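Long-range contacts in structural polyprotein, VP3 (Israeli acute paralysis virus, PDB 5CDD), which serves as a capsid protein of a honeybee virus, probably as one of the structural subunits that build the virion shell: residues Gly94-Ser99 with Glu232-Phe237; Ala121-Val126 with Val260-Glu265; Tyr132-Met137 with Asp266-Glu271; Cys138-Val143 with Asp198-Ile203. All blocks are in the same frame, centred on the assembly; numbering follows the deposited sequence.

Contact 1: residues Gly94-Ser99 with Glu232-Phe237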
loop_
_atom_site.group_PDB
_atom_site.type_symbol
_atom_site.label_atom_id
_atom_site.label_comp_id
_atom_site.label_asym_id
_atom_site.label_seq_id
_atom_site.Cartn_x
_atom_site.Cartn_y
_atom_site.Cartn_z
ATOM N N GLY B 94 -36.754 -6.292 40.844
ATOM C CA GLY B 94 -36.357 -5.439 39.739
ATOM C C GLY B 94 -35.149 -4.595 40.088
ATOM O O GLY B 94 -34.902 -4.308 41.261
ATOM N N MET B 95 -34.400 -4.188 39.069
ATOM C CA MET B 95 -33.202 -3.385 39.276
ATOM C C MET B 95 -33.504 -1.954 39.728
ATOM O O MET B 95 -32.783 -1.401 40.556
ATOM C CB MET B 95 -32.357 -3.371 37.998
ATOM C CG MET B 95 -30.882 -3.092 38.237
ATOM S SD MET B 95 -29.855 -3.503 36.810
ATOM C CE MET B 95 -29.304 -1.881 36.296
ATOM N N PRO B 96 -34.571 -1.334 39.187
ATOM C CA PRO B 96 -34.930 0.038 39.572
ATOM C C PRO B 96 -35.287 0.135 41.056
ATOM O O PRO B 96 -35.540 -0.878 41.708
ATOM C CB PRO B 96 -36.131 0.344 38.682
ATOM C CG PRO B 96 -35.881 -0.493 37.474
ATOM C CD PRO B 96 -35.425 -1.793 38.078
ATOM N N CYS B 97 -35.315 1.353 41.586
ATOM C CA CYS B 97 -35.649 1.548 42.992
ATOM C C CYS B 97 -37.166 1.550 43.170
ATOM O O CYS B 97 -37.893 2.075 42.327
ATOM C CB CYS B 97 -35.058 2.862 43.503
ATOM S SG CYS B 97 -34.919 2.921 45.302
ATOM N N TYR B 98 -37.638 0.963 44.265
ATOM C CA TYR B 98 -39.071 0.884 44.526
ATOM C C TYR B 98 -39.508 1.569 45.817
ATOM O O TYR B 98 -40.693 1.844 46.008
ATOM C CB TYR B 98 -39.507 -0.583 44.554
ATOM C CG TYR B 98 -38.765 -1.417 45.573
ATOM C CD1 TYR B 98 -39.067 -1.328 46.933
ATOM C CD2 TYR B 98 -37.743 -2.281 45.181
ATOM C CE1 TYR B 98 -38.368 -2.077 47.878
ATOM C CE2 TYR B 98 -37.037 -3.034 46.117
ATOM C CZ TYR B 98 -37.356 -2.926 47.463
ATOM O OH TYR B 98 -36.661 -3.663 48.391
ATOM N N SER B 99 -38.555 1.845 46.700
ATOM C CA SER B 99 -38.875 2.487 47.969
ATOM C C SER B 99 -38.442 3.946 48.006
ATOM O O SER B 99 -37.370 4.300 47.519
ATOM C CB SER B 99 -38.212 1.731 49.123
ATOM O OG SER B 99 -36.801 1.739 48.995
ATOM N N GLU B 232 -44.460 -1.291 35.221
ATOM C CA GLU B 232 -43.697 -1.589 34.015
ATOM C C GLU B 232 -42.199 -1.694 34.289
ATOM O O GLU B 232 -41.403 -1.828 33.360
ATOM C CB GLU B 232 -43.940 -0.499 32.965
ATOM C CG GLU B 232 -45.355 -0.464 32.418
ATOM C CD GLU B 232 -45.681 -1.691 31.592
ATOM O OE1 GLU B 232 -45.049 -1.877 30.527
ATOM O OE2 GLU B 232 -46.564 -2.473 32.009
ATOM N N SER B 233 -41.818 -1.651 35.561
ATOM C CA SER B 233 -40.409 -1.711 35.928
ATOM C C SER B 233 -39.983 -2.906 36.780
ATOM O O SER B 233 -38.839 -2.940 37.227
ATOM C CB SER B 233 -40.018 -0.437 36.684
ATOM O OG SER B 233 -40.394 0.729 35.978
ATOM N N PHE B 234 -40.855 -3.890 36.999
ATOM C CA PHE B 234 -40.450 -4.992 37.868
ATOM C C PHE B 234 -40.602 -6.460 37.475
ATOM O O PHE B 234 -39.731 -7.259 37.802
ATOM C CB PHE B 234 -41.051 -4.753 39.252
ATOM C CG PHE B 234 -40.483 -3.546 39.937
ATOM C CD1 PHE B 234 -39.172 -3.552 40.403
ATOM C CD2 PHE B 234 -41.229 -2.381 40.057
ATOM C CE1 PHE B 234 -38.612 -2.414 40.976
ATOM C CE2 PHE B 234 -40.676 -1.235 40.629
ATOM C CZ PHE B 234 -39.367 -1.252 41.088
ATOM N N SER B 235 -41.682 -6.838 36.803
ATOM C CA SER B 235 -41.858 -8.238 36.381
ATOM C C SER B 235 -42.373 -9.202 37.447
ATOM O O SER B 235 -42.773 -10.322 37.125
ATOM C CB SER B 235 -40.545 -8.817 35.836
ATOM O OG SER B 235 -39.788 -9.431 36.874
ATOM N N GLY B 236 -42.347 -8.792 38.709
ATOM C CA GLY B 236 -42.826 -9.675 39.756
ATOM C C GLY B 236 -42.445 -9.214 41.146
ATOM O O GLY B 236 -42.086 -8.053 41.341
ATOM N N PHE B 237 -42.512 -10.122 42.114
ATOM C CA PHE B 237 -42.177 -9.777 43.486
ATOM C C PHE B 237 -41.879 -10.995 44.350
ATOM O O PHE B 237 -42.258 -12.120 44.021
ATOM C CB PHE B 237 -43.327 -8.975 44.112
ATOM C CG PHE B 237 -44.598 -9.765 44.297
ATOM C CD1 PHE B 237 -44.798 -10.536 45.440
ATOM C CD2 PHE B 237 -45.597 -9.743 43.326
ATOM C CE1 PHE B 237 -45.972 -11.274 45.614
ATOM C CE2 PHE B 237 -46.775 -10.479 43.490
ATOM C CZ PHE B 237 -46.961 -11.244 44.637
#

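Contact 2: residues Ala121-Val126 with Val260-Glu265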
loop_
_atom_site.group_PDB
_atom_site.type_symbol
_atom_site.label_atom_id
_atom_site.label_comp_id
_atom_site.label_asym_id
_atom_site.label_seq_id
_atom_site.Cartn_x
_atom_site.Cartn_y
_atom_site.Cartn_z
ATOM N N ALA B 121 -29.776 1.689 46.173
ATOM C CA ALA B 121 -28.690 0.755 46.431
ATOM C C ALA B 121 -27.821 0.908 45.182
ATOM O O ALA B 121 -28.297 1.382 44.148
ATOM C CB ALA B 121 -29.223 -0.659 46.524
ATOM N N PRO B 122 -26.541 0.515 45.251
ATOM C CA PRO B 122 -25.686 0.658 44.068
ATOM C C PRO B 122 -26.294 0.270 42.710
ATOM O O PRO B 122 -26.144 1.007 41.737
ATOM C CB PRO B 122 -24.443 -0.162 44.435
ATOM C CG PRO B 122 -24.935 -1.106 45.494
ATOM C CD PRO B 122 -25.856 -0.250 46.303
ATOM N N CYS B 123 -26.988 -0.862 42.627
ATOM C CA CYS B 123 -27.571 -1.260 41.347
ATOM C C CYS B 123 -28.771 -0.397 40.963
ATOM O O CYS B 123 -29.000 -0.130 39.783
ATOM C CB CYS B 123 -27.980 -2.736 41.366
ATOM S SG CYS B 123 -29.440 -3.123 42.349
ATOM N N GLU B 124 -29.539 0.040 41.955
ATOM C CA GLU B 124 -30.705 0.882 41.701
ATOM C C GLU B 124 -30.239 2.269 41.259
ATOM O O GLU B 124 -30.906 2.941 40.470
ATOM C CB GLU B 124 -31.559 1.013 42.966
ATOM C CG GLU B 124 -32.019 -0.307 43.565
ATOM C CD GLU B 124 -32.890 -0.115 44.796
ATOM O OE1 GLU B 124 -32.475 0.629 45.710
ATOM O OE2 GLU B 124 -33.987 -0.711 44.855
ATOM N N TYR B 125 -29.088 2.684 41.779
ATOM C CA TYR B 125 -28.497 3.984 41.470
ATOM C C TYR B 125 -28.038 4.032 40.013
ATOM O O TYR B 125 -28.165 5.056 39.341
ATOM C CB TYR B 125 -27.318 4.232 42.421
ATOM C CG TYR B 125 -26.689 5.610 42.353
ATOM C CD1 TYR B 125 -25.715 5.914 41.399
ATOM C CD2 TYR B 125 -27.047 6.605 43.264
ATOM C CE1 TYR B 125 -25.112 7.174 41.358
ATOM C CE2 TYR B 125 -26.452 7.865 43.230
ATOM C CZ TYR B 125 -25.486 8.141 42.277
ATOM O OH TYR B 125 -24.900 9.384 42.243
ATOM N N VAL B 126 -27.512 2.911 39.529
ATOM C CA VAL B 126 -27.035 2.814 38.156
ATOM C C VAL B 126 -28.188 2.736 37.156
ATOM O O VAL B 126 -28.195 3.446 36.150
ATOM C CB VAL B 126 -26.127 1.572 37.978
ATOM C CG1 VAL B 126 -25.745 1.400 36.516
ATOM C CG2 VAL B 126 -24.881 1.723 38.831
ATOM N N VAL B 260 -32.250 -7.722 54.584
ATOM C CA VAL B 260 -32.342 -8.032 53.163
ATOM C C VAL B 260 -31.366 -7.204 52.335
ATOM O O VAL B 260 -31.426 -5.974 52.336
ATOM C CB VAL B 260 -33.767 -7.777 52.631
ATOM C CG1 VAL B 260 -33.847 -8.155 51.161
ATOM C CG2 VAL B 260 -34.774 -8.572 53.445
ATOM N N TRP B 261 -30.467 -7.890 51.633
ATOM C CA TRP B 261 -29.483 -7.229 50.784
ATOM C C TRP B 261 -29.927 -7.337 49.330
ATOM O O TRP B 261 -30.567 -8.314 48.944
ATOM C CB TRP B 261 -28.106 -7.877 50.943
ATOM C CG TRP B 261 -27.521 -7.747 52.316
ATOM C CD1 TRP B 261 -27.925 -8.397 53.449
ATOM C CD2 TRP B 261 -26.419 -6.917 52.702
ATOM N NE1 TRP B 261 -27.140 -8.023 54.515
ATOM C CE2 TRP B 261 -26.208 -7.116 54.084
ATOM C CE3 TRP B 261 -25.588 -6.022 52.012
ATOM C CZ2 TRP B 261 -25.200 -6.453 54.791
ATOM C CZ3 TRP B 261 -24.583 -5.363 52.717
ATOM C CH2 TRP B 261 -24.400 -5.583 54.092
ATOM N N LYS B 262 -29.580 -6.336 48.527
ATOM C CA LYS B 262 -29.961 -6.329 47.119
ATOM C C LYS B 262 -28.817 -5.941 46.186
ATOM O O LYS B 262 -28.016 -5.058 46.495
ATOM C CB LYS B 262 -31.135 -5.367 46.908
ATOM C CG LYS B 262 -31.568 -5.215 45.457
ATOM C CD LYS B 262 -32.689 -4.197 45.311
ATOM C CE LYS B 262 -33.103 -4.040 43.856
ATOM N NZ LYS B 262 -34.245 -3.100 43.685
ATOM N N TRP B 263 -28.752 -6.615 45.042
ATOM C CA TRP B 263 -27.738 -6.342 44.028
ATOM C C TRP B 263 -28.123 -7.101 42.759
ATOM O O TRP B 263 -29.009 -7.955 42.792
ATOM C CB TRP B 263 -26.341 -6.746 44.528
ATOM C CG TRP B 263 -26.044 -8.214 44.519
ATOM C CD1 TRP B 263 -25.533 -8.942 43.481
ATOM C CD2 TRP B 263 -26.239 -9.137 45.598
ATOM N NE1 TRP B 263 -25.395 -10.259 43.847
ATOM C CE2 TRP B 263 -25.822 -10.408 45.141
ATOM C CE3 TRP B 263 -26.726 -9.015 46.906
ATOM C CZ2 TRP B 263 -25.878 -11.551 45.948
ATOM C CZ3 TRP B 263 -26.781 -10.154 47.710
ATOM C CH2 TRP B 263 -26.359 -11.403 47.224
ATOM N N ALA B 264 -27.476 -6.783 41.642
ATOM C CA ALA B 264 -27.800 -7.437 40.376
ATOM C C ALA B 264 -26.614 -8.096 39.682
ATOM O O ALA B 264 -25.456 -7.768 39.944
ATOM C CB ALA B 264 -28.451 -6.430 39.434
ATOM N N GLU B 265 -26.920 -9.031 38.787
ATOM C CA GLU B 265 -25.900 -9.743 38.027
ATOM C C GLU B 265 -26.410 -9.931 36.604
ATOM O O GLU B 265 -27.610 -9.828 36.357
ATOM C CB GLU B 265 -25.614 -11.104 38.659
ATOM C CG GLU B 265 -25.395 -11.044 40.158
ATOM C CD GLU B 265 -24.918 -12.362 40.733
ATOM O OE1 GLU B 265 -25.398 -13.421 40.279
ATOM O OE2 GLU B 265 -24.069 -12.337 41.651
#

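Contact 3: residues Tyr132-Met137 with Asp266-Glu271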
loop_
_atom_site.group_PDB
_atom_site.type_symbol
_atom_site.label_atom_id
_atom_site.label_comp_id
_atom_site.label_asym_id
_atom_site.label_seq_id
_atom_site.Cartn_x
_atom_site.Cartn_y
_atom_site.Cartn_z
ATOM N N TYR B 132 -34.118 1.410 29.869
ATOM C CA TYR B 132 -34.593 0.052 30.111
ATOM C C TYR B 132 -33.474 -0.816 30.663
ATOM O O TYR B 132 -32.296 -0.544 30.437
ATOM C CB TYR B 132 -35.125 -0.575 28.819
ATOM C CG TYR B 132 -35.996 0.345 27.996
ATOM C CD1 TYR B 132 -35.461 1.081 26.940
ATOM C CD2 TYR B 132 -37.353 0.493 28.279
ATOM C CE1 TYR B 132 -36.254 1.939 26.184
ATOM C CE2 TYR B 132 -38.155 1.351 27.530
ATOM C CZ TYR B 132 -37.599 2.070 26.486
ATOM O OH TYR B 132 -38.382 2.922 25.740
ATOM N N TRP B 133 -33.851 -1.867 31.385
ATOM C CA TRP B 133 -32.880 -2.774 31.980
ATOM C C TRP B 133 -33.246 -4.237 31.768
ATOM O O TRP B 133 -34.332 -4.566 31.290
ATOM C CB TRP B 133 -32.765 -2.521 33.484
ATOM C CG TRP B 133 -34.027 -2.840 34.234
ATOM C CD1 TRP B 133 -35.113 -2.030 34.392
ATOM C CD2 TRP B 133 -34.350 -4.078 34.883
ATOM N NE1 TRP B 133 -36.095 -2.685 35.099
ATOM C CE2 TRP B 133 -35.653 -3.943 35.412
ATOM C CE3 TRP B 133 -33.667 -5.288 35.067
ATOM C CZ2 TRP B 133 -36.287 -4.974 36.114
ATOM C CZ3 TRP B 133 -34.298 -6.314 35.766
ATOM C CH2 TRP B 133 -35.597 -6.148 36.281
ATOM N N ARG B 134 -32.318 -5.106 32.151
ATOM C CA ARG B 134 -32.480 -6.550 32.052
ATOM C C ARG B 134 -31.369 -7.142 32.909
ATOM O O ARG B 134 -30.192 -6.868 32.675
ATOM C CB ARG B 134 -32.317 -7.010 30.603
ATOM C CG ARG B 134 -32.480 -8.504 30.413
ATOM C CD ARG B 134 -32.063 -8.931 29.020
ATOM N NE ARG B 134 -32.190 -10.374 28.837
ATOM C CZ ARG B 134 -33.339 -11.006 28.622
ATOM N NH1 ARG B 134 -34.471 -10.320 28.556
ATOM N NH2 ARG B 134 -33.359 -12.323 28.481
ATOM N N ALA B 135 -31.734 -7.940 33.908
ATOM C CA ALA B 135 -30.726 -8.527 34.778
ATOM C C ALA B 135 -31.264 -9.596 35.717
ATOM O O ALA B 135 -32.473 -9.805 35.827
ATOM C CB ALA B 135 -30.047 -7.427 35.589
ATOM N N THR B 136 -30.339 -10.277 36.384
ATOM C CA THR B 136 -30.675 -11.312 37.347
ATOM C C THR B 136 -30.597 -10.643 38.711
ATOM O O THR B 136 -29.518 -10.255 39.156
ATOM C CB THR B 136 -29.667 -12.477 37.296
ATOM O OG1 THR B 136 -29.759 -13.135 36.026
ATOM C CG2 THR B 136 -29.952 -13.477 38.401
ATOM N N MET B 137 -31.743 -10.492 39.364
ATOM C CA MET B 137 -31.787 -9.851 40.668
ATOM C C MET B 137 -31.400 -10.803 41.785
ATOM O O MET B 137 -31.916 -11.918 41.873
ATOM C CB MET B 137 -33.181 -9.282 40.926
ATOM C CG MET B 137 -33.604 -8.238 39.907
ATOM S SD MET B 137 -32.318 -7.000 39.631
ATOM C CE MET B 137 -32.232 -6.227 41.246
ATOM N N ASP B 266 -25.500 -10.210 35.675
ATOM C CA ASP B 266 -25.862 -10.391 34.274
ATOM C C ASP B 266 -26.655 -9.160 33.848
ATOM O O ASP B 266 -27.701 -9.264 33.206
ATOM C CB ASP B 266 -26.711 -11.651 34.104
ATOM C CG ASP B 266 -26.020 -12.892 34.631
ATOM O OD1 ASP B 266 -24.862 -13.142 34.227
ATOM O OD2 ASP B 266 -26.633 -13.617 35.449
ATOM N N VAL B 267 -26.133 -7.994 34.215
ATOM C CA VAL B 267 -26.772 -6.724 33.915
ATOM C C VAL B 267 -26.511 -6.204 32.512
ATOM O O VAL B 267 -25.415 -6.347 31.973
ATOM C CB VAL B 267 -26.320 -5.635 34.915
ATOM C CG1 VAL B 267 -27.007 -4.318 34.600
ATOM C CG2 VAL B 267 -26.626 -6.069 36.334
ATOM N N VAL B 268 -27.544 -5.607 31.930
ATOM C CA VAL B 268 -27.465 -5.006 30.611
ATOM C C VAL B 268 -28.460 -3.853 30.627
ATOM O O VAL B 268 -29.586 -4.005 31.103
ATOM C CB VAL B 268 -27.841 -6.000 29.486
ATOM C CG1 VAL B 268 -26.956 -7.214 29.551
ATOM C CG2 VAL B 268 -29.281 -6.415 29.601
ATOM N N VAL B 269 -28.032 -2.694 30.144
ATOM C CA VAL B 269 -28.899 -1.529 30.107
ATOM C C VAL B 269 -29.080 -1.053 28.676
ATOM O O VAL B 269 -28.202 -1.246 27.830
ATOM C CB VAL B 269 -28.329 -0.383 30.957
ATOM C CG1 VAL B 269 -28.316 -0.788 32.420
ATOM C CG2 VAL B 269 -26.931 -0.031 30.489
ATOM N N VAL B 270 -30.227 -0.439 28.404
ATOM C CA VAL B 270 -30.525 0.054 27.067
ATOM C C VAL B 270 -30.825 1.551 27.088
ATOM O O VAL B 270 -31.507 2.039 27.987
ATOM C CB VAL B 270 -31.729 -0.694 26.465
ATOM C CG1 VAL B 270 -31.985 -0.222 25.039
ATOM C CG2 VAL B 270 -31.464 -2.185 26.491
ATOM N N GLU B 271 -30.266 2.225 26.092
ATOM C CA GLU B 271 -30.439 3.643 25.897
ATOM C C GLU B 271 -29.483 4.366 26.810
ATOM O O GLU B 271 -29.005 3.798 27.800
ATOM C CB GLU B 271 -31.875 4.059 26.220
ATOM C CG GLU B 271 -32.228 5.468 25.773
ATOM C CD GLU B 271 -33.676 5.598 25.345
ATOM O OE1 GLU B 271 -34.499 4.754 25.760
ATOM O OE2 GLU B 271 -33.994 6.543 24.594
#

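Contact 4: residues Cys138-Val143 with Asp198-Ile203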
loop_
_atom_site.group_PDB
_atom_site.type_symbol
_atom_site.label_atom_id
_atom_site.label_comp_id
_atom_site.label_asym_id
_atom_site.label_seq_id
_atom_site.Cartn_x
_atom_site.Cartn_y
_atom_site.Cartn_z
ATOM N N CYS B 138 -30.485 -10.357 42.639
ATOM C CA CYS B 138 -30.022 -11.174 43.750
ATOM C C CYS B 138 -30.392 -10.551 45.086
ATOM O O CYS B 138 -30.264 -9.340 45.282
ATOM C CB CYS B 138 -28.511 -11.360 43.663
ATOM S SG CYS B 138 -27.976 -12.145 42.134
ATOM N N TYR B 139 -30.848 -11.396 46.004
ATOM C CA TYR B 139 -31.258 -10.955 47.328
ATOM C C TYR B 139 -30.718 -11.908 48.388
ATOM O O TYR B 139 -30.822 -13.125 48.240
ATOM C CB TYR B 139 -32.788 -10.923 47.407
ATOM C CG TYR B 139 -33.441 -10.046 46.362
ATOM C CD1 TYR B 139 -33.509 -8.665 46.528
ATOM C CD2 TYR B 139 -33.970 -10.596 45.192
ATOM C CE1 TYR B 139 -34.088 -7.849 45.559
ATOM C CE2 TYR B 139 -34.551 -9.786 44.212
ATOM C CZ TYR B 139 -34.606 -8.413 44.404
ATOM O OH TYR B 139 -35.168 -7.602 43.441
ATOM N N ARG B 140 -30.129 -11.356 49.443
ATOM C CA ARG B 140 -29.617 -12.176 50.533
ATOM C C ARG B 140 -30.452 -11.870 51.764
ATOM O O ARG B 140 -30.530 -10.722 52.196
ATOM C CB ARG B 140 -28.144 -11.872 50.809
ATOM C CG ARG B 140 -27.534 -12.724 51.915
ATOM C CD ARG B 140 -26.010 -12.742 51.819
ATOM N NE ARG B 140 -25.416 -11.418 51.990
ATOM C CZ ARG B 140 -25.112 -10.868 53.160
ATOM N NH1 ARG B 140 -25.341 -11.527 54.282
ATOM N NH2 ARG B 140 -24.585 -9.654 53.203
ATOM N N ILE B 141 -31.079 -12.902 52.318
ATOM C CA ILE B 141 -31.933 -12.752 53.486
ATOM C C ILE B 141 -31.280 -13.366 54.718
ATOM O O ILE B 141 -31.087 -14.581 54.803
ATOM C CB ILE B 141 -33.293 -13.410 53.228
ATOM C CG1 ILE B 141 -33.900 -12.821 51.949
ATOM C CG2 ILE B 141 -34.215 -13.196 54.421
ATOM C CD1 ILE B 141 -35.174 -13.500 51.504
ATOM N N THR B 142 -30.937 -12.501 55.666
ATOM C CA THR B 142 -30.292 -12.920 56.900
ATOM C C THR B 142 -31.245 -12.782 58.084
ATOM O O THR B 142 -31.997 -11.816 58.181
ATOM C CB THR B 142 -29.046 -12.064 57.196
ATOM O OG1 THR B 142 -28.198 -12.020 56.039
ATOM C CG2 THR B 142 -28.280 -12.649 58.373
ATOM N N VAL B 143 -31.205 -13.751 58.991
ATOM C CA VAL B 143 -32.053 -13.717 60.172
ATOM C C VAL B 143 -31.155 -13.566 61.393
ATOM O O VAL B 143 -30.544 -14.533 61.848
ATOM C CB VAL B 143 -32.880 -15.014 60.315
ATOM C CG1 VAL B 143 -33.776 -14.918 61.534
ATOM C CG2 VAL B 143 -33.716 -15.245 59.065
ATOM N N ASP B 198 -30.163 -22.992 58.908
ATOM C CA ASP B 198 -29.509 -21.866 58.252
ATOM C C ASP B 198 -29.822 -20.528 58.909
ATOM O O ASP B 198 -30.777 -20.405 59.673
ATOM C CB ASP B 198 -29.934 -21.806 56.782
ATOM C CG ASP B 198 -29.677 -23.108 56.046
ATOM O OD1 ASP B 198 -28.498 -23.498 55.925
ATOM O OD2 ASP B 198 -30.657 -23.740 55.591
ATOM N N THR B 199 -29.006 -19.529 58.597
ATOM C CA THR B 199 -29.179 -18.184 59.124
ATOM C C THR B 199 -29.303 -17.255 57.925
ATOM O O THR B 199 -29.817 -16.143 58.032
ATOM C CB THR B 199 -27.949 -17.740 59.954
ATOM O OG1 THR B 199 -27.767 -18.631 61.061
ATOM C CG2 THR B 199 -28.131 -16.321 60.473
ATOM N N GLU B 200 -28.837 -17.738 56.777
ATOM C CA GLU B 200 -28.842 -16.958 55.549
ATOM C C GLU B 200 -29.259 -17.767 54.329
ATOM O O GLU B 200 -29.386 -18.989 54.382
ATOM C CB GLU B 200 -27.438 -16.410 55.315
ATOM C CG GLU B 200 -27.339 -14.914 55.158
ATOM C CD GLU B 200 -25.905 -14.436 55.305
ATOM O OE1 GLU B 200 -25.009 -15.022 54.658
ATOM O OE2 GLU B 200 -25.677 -13.472 56.062
ATOM N N VAL B 201 -29.475 -17.050 53.232
ATOM C CA VAL B 201 -29.838 -17.629 51.946
ATOM C C VAL B 201 -29.769 -16.532 50.896
ATOM O O VAL B 201 -30.241 -15.416 51.119
ATOM C CB VAL B 201 -31.270 -18.226 51.930
ATOM C CG1 VAL B 201 -32.309 -17.144 52.164
ATOM C CG2 VAL B 201 -31.521 -18.911 50.594
ATOM N N THR B 202 -29.149 -16.842 49.764
ATOM C CA THR B 202 -29.056 -15.885 48.677
ATOM C C THR B 202 -29.964 -16.384 47.563
ATOM O O THR B 202 -29.735 -17.447 46.990
ATOM C CB THR B 202 -27.622 -15.771 48.148
ATOM O OG1 THR B 202 -26.782 -15.211 49.163
ATOM C CG2 THR B 202 -27.583 -14.880 46.921
ATOM N N ILE B 203 -31.009 -15.622 47.274
ATOM C CA ILE B 203 -31.945 -15.998 46.230
ATOM C C ILE B 203 -31.660 -15.204 44.964
ATOM O O ILE B 203 -31.626 -13.973 44.981
ATOM C CB ILE B 203 -33.400 -15.755 46.685
ATOM C CG1 ILE B 203 -33.698 -16.604 47.927
ATOM C CG2 ILE B 203 -34.363 -16.097 45.560
ATOM C CD1 ILE B 203 -35.055 -16.362 48.534
#

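Contact 1: residues Gly94-Ser99 with Glu232-Phe237
Inside the jelly-roll β-sandwich characteristic of rhinovirus-like capsid proteins, F234 fills the curve made by G94, P96, C97 and Y98 in the loop after strand 90-92. F234 precedes strand 236-247, and its ring goes in edge first. CG is anti to the carbonyl carbon, beside the backbone N (chi1 -66°), and the ring beyond it comes nearer the loop. CD1 lies 3.5 Å from G94 CA, where the lack of a side chain lets the ring come right up to the backbone. Further along the rim, CE1 is 3.5 Å from P96 O, and CZ is 3.8 Å from C97 O. Y98 CB closes the far end, 3.5 Å from F234 CZ and oblique to the ring. One ring face is packed by S233 CB, offset toward the rim, while P96 CD rests 3.7 Å from S233 O. Further out, F230 meets the F234 ring, Y98 OH is hydrogen-bonded to H67, and S233 OG is held by N229 O.

No hydrogen bond joins these two segments. The contact rests mainly on van der Waals packing, with polar groups such as Y98 OH and S233 OG satisfied by residues outside it. A mild electrostatic part is likely as well, since the slightly positive C-H rim of the phenyl is set among backbone carbonyl oxygens close to its plane.

Contact 2: residues Ala121-Val126 with Val260-Glu265
E124 on helix 122-127 and K262 on strand 255-265 send their side chains across each other at about a right angle. K262 is stretched to full length, with CG anti to the backbone N (chi1 177°) and the rest of the chain extended to NZ, which reaches the glutamate. NZ gives E124 OE2 a hydrogen bond of 2.7 Å within a salt bridge, arriving on the anti side of the oxygen and 28° out of the carboxylate plane. The other oxygen turns back on its own helix: A121 N at the N-cap donates to the anti lone pair of E124 OE1 over 2.9 Å. That is the glutamate half of a capping box. C123 packs beside the ion pair, its SG 4.0 Å from W263 CA and 4.1 Å from K262 CE, and its CB 4.2 Å from A264 CB.

K66 makes a second salt bridge to E124 OE1, and K262 NZ also donates to G94 O. The carboxylate is thus buried with both oxygens bonded and with two lysines and a helix N-terminus nearby, surroundings that would be expected to favour its charged form. On the lysine side, one ammonium ties the helix, the strand and the 94-99 loop together.

Contact 3: residues Tyr132-Met137 with Asp266-Glu271
Y132 and V270 form an antiparallel hydrogen-bonded pair: V270 N donates to Y132 O at 2.9 Å, and Y132 N answers to V270 O at 3.3 Å. W133 faces V269 in the next, non-hydrogen-bonded pair. R134 and V268 follow as a second hydrogen-bonded pair, with V268 N to R134 O at 3.0 Å, nearly along the C=O axis, and a weak return bond from R134 N.

The side chains of R134 and V268 lie side by side and point the same way, V268 CG2 running against the arginine's CB, CG and CD. Past the last bridge, A135 CB touches V267 CG2 at 3.8 Å. At one end E271 OE1 comes within 3.3 Å of Y132 CE1, the carboxylate and ring planes only 27° apart. At the other, T136 OG1 donates 3.2 Å to the anti lone pair of D266 OD2, the two side chains again pointing the same way. D266 sits at the corner where the chain leaves strand 255-265, its positive phi (53°) belonging to that turn.

Outside the pair, T136 N is bonded to E265 O, which carries the pairing past the corner. W133 meets F207 edge-to-face, and Y132 OH bonds to G163 O of a neighbouring subunit.

Chemically, backbone bonds zip an all-valine strand onto 132-137. V268 CG2 covers the aliphatic part of R134, whose NH1 goes on to M212 O, and the T136-D266 bond adds a side-chain link at the corner.

Contact 4: residues Cys138-Val143 with Asp198-Ile203
Y139 N to I203 O (2.9 Å) and I203 N to Y139 O (2.7 Å) start an antiparallel ladder that I141 N to V201 O and V143 N to T199 O (2.9 Å each) carry on into the less regular chain before strand 202-205. The polar side chains gather on the side of R140, T142 and E200. R140 leaves with CG anti to its backbone N, then bends at chi3 (62°), and NH1 meets E200 OE2 at 2.7 Å in a salt bridge. The carboxylate oxygen lies at the guanidinium edge, but the two planes are turned 70° apart. T142 OG1, running alongside E200, donates 2.9 Å to the same OE2 on its anti side, 26° out of the carboxylate plane; R90 of a neighbouring subunit adds another salt bridge there. The side of Y139, I141, V201 and I203 is largely apolar: I141 CD1 meets I203 CD1 at 4.1 Å, and I141 CB meets V201 CG1.

Those isoleucines look into the sandwich, where I155 of strand 150-159 packs on both and I240 of strand 236-247 on I141. Along its other edge strand 132-144 pairs with strand 255-265, whose W261 makes a cation-pi contact with R140, while T202 and I203 extend the sheet in parallel to a strand of another subunit.

Overall arrangement
Strand 132-144 is the common thread: contact 3 uses its first half and contact 4 its second, their centres about 23 Å apart, and strand 255-265 of contact 2 pairs with it in the same sheet. Contacts 1, 2 and 3 cluster with centres 11 to 12 Å apart, joined by M95 O packed on E124 CG and by W133 packed on P96. The first segments come in the order 94-99, 121-126, 132-137, 138-143; the partners follow as 198-203, 232-237, 260-265, 266-271. Contacts 1 to 3 interleave along the chain, as expected of a jelly roll, and contact 4 falls within the span of all three. Contact 4 carries the sheet on into another subunit, and contact 3 also packs on neighbouring subunits.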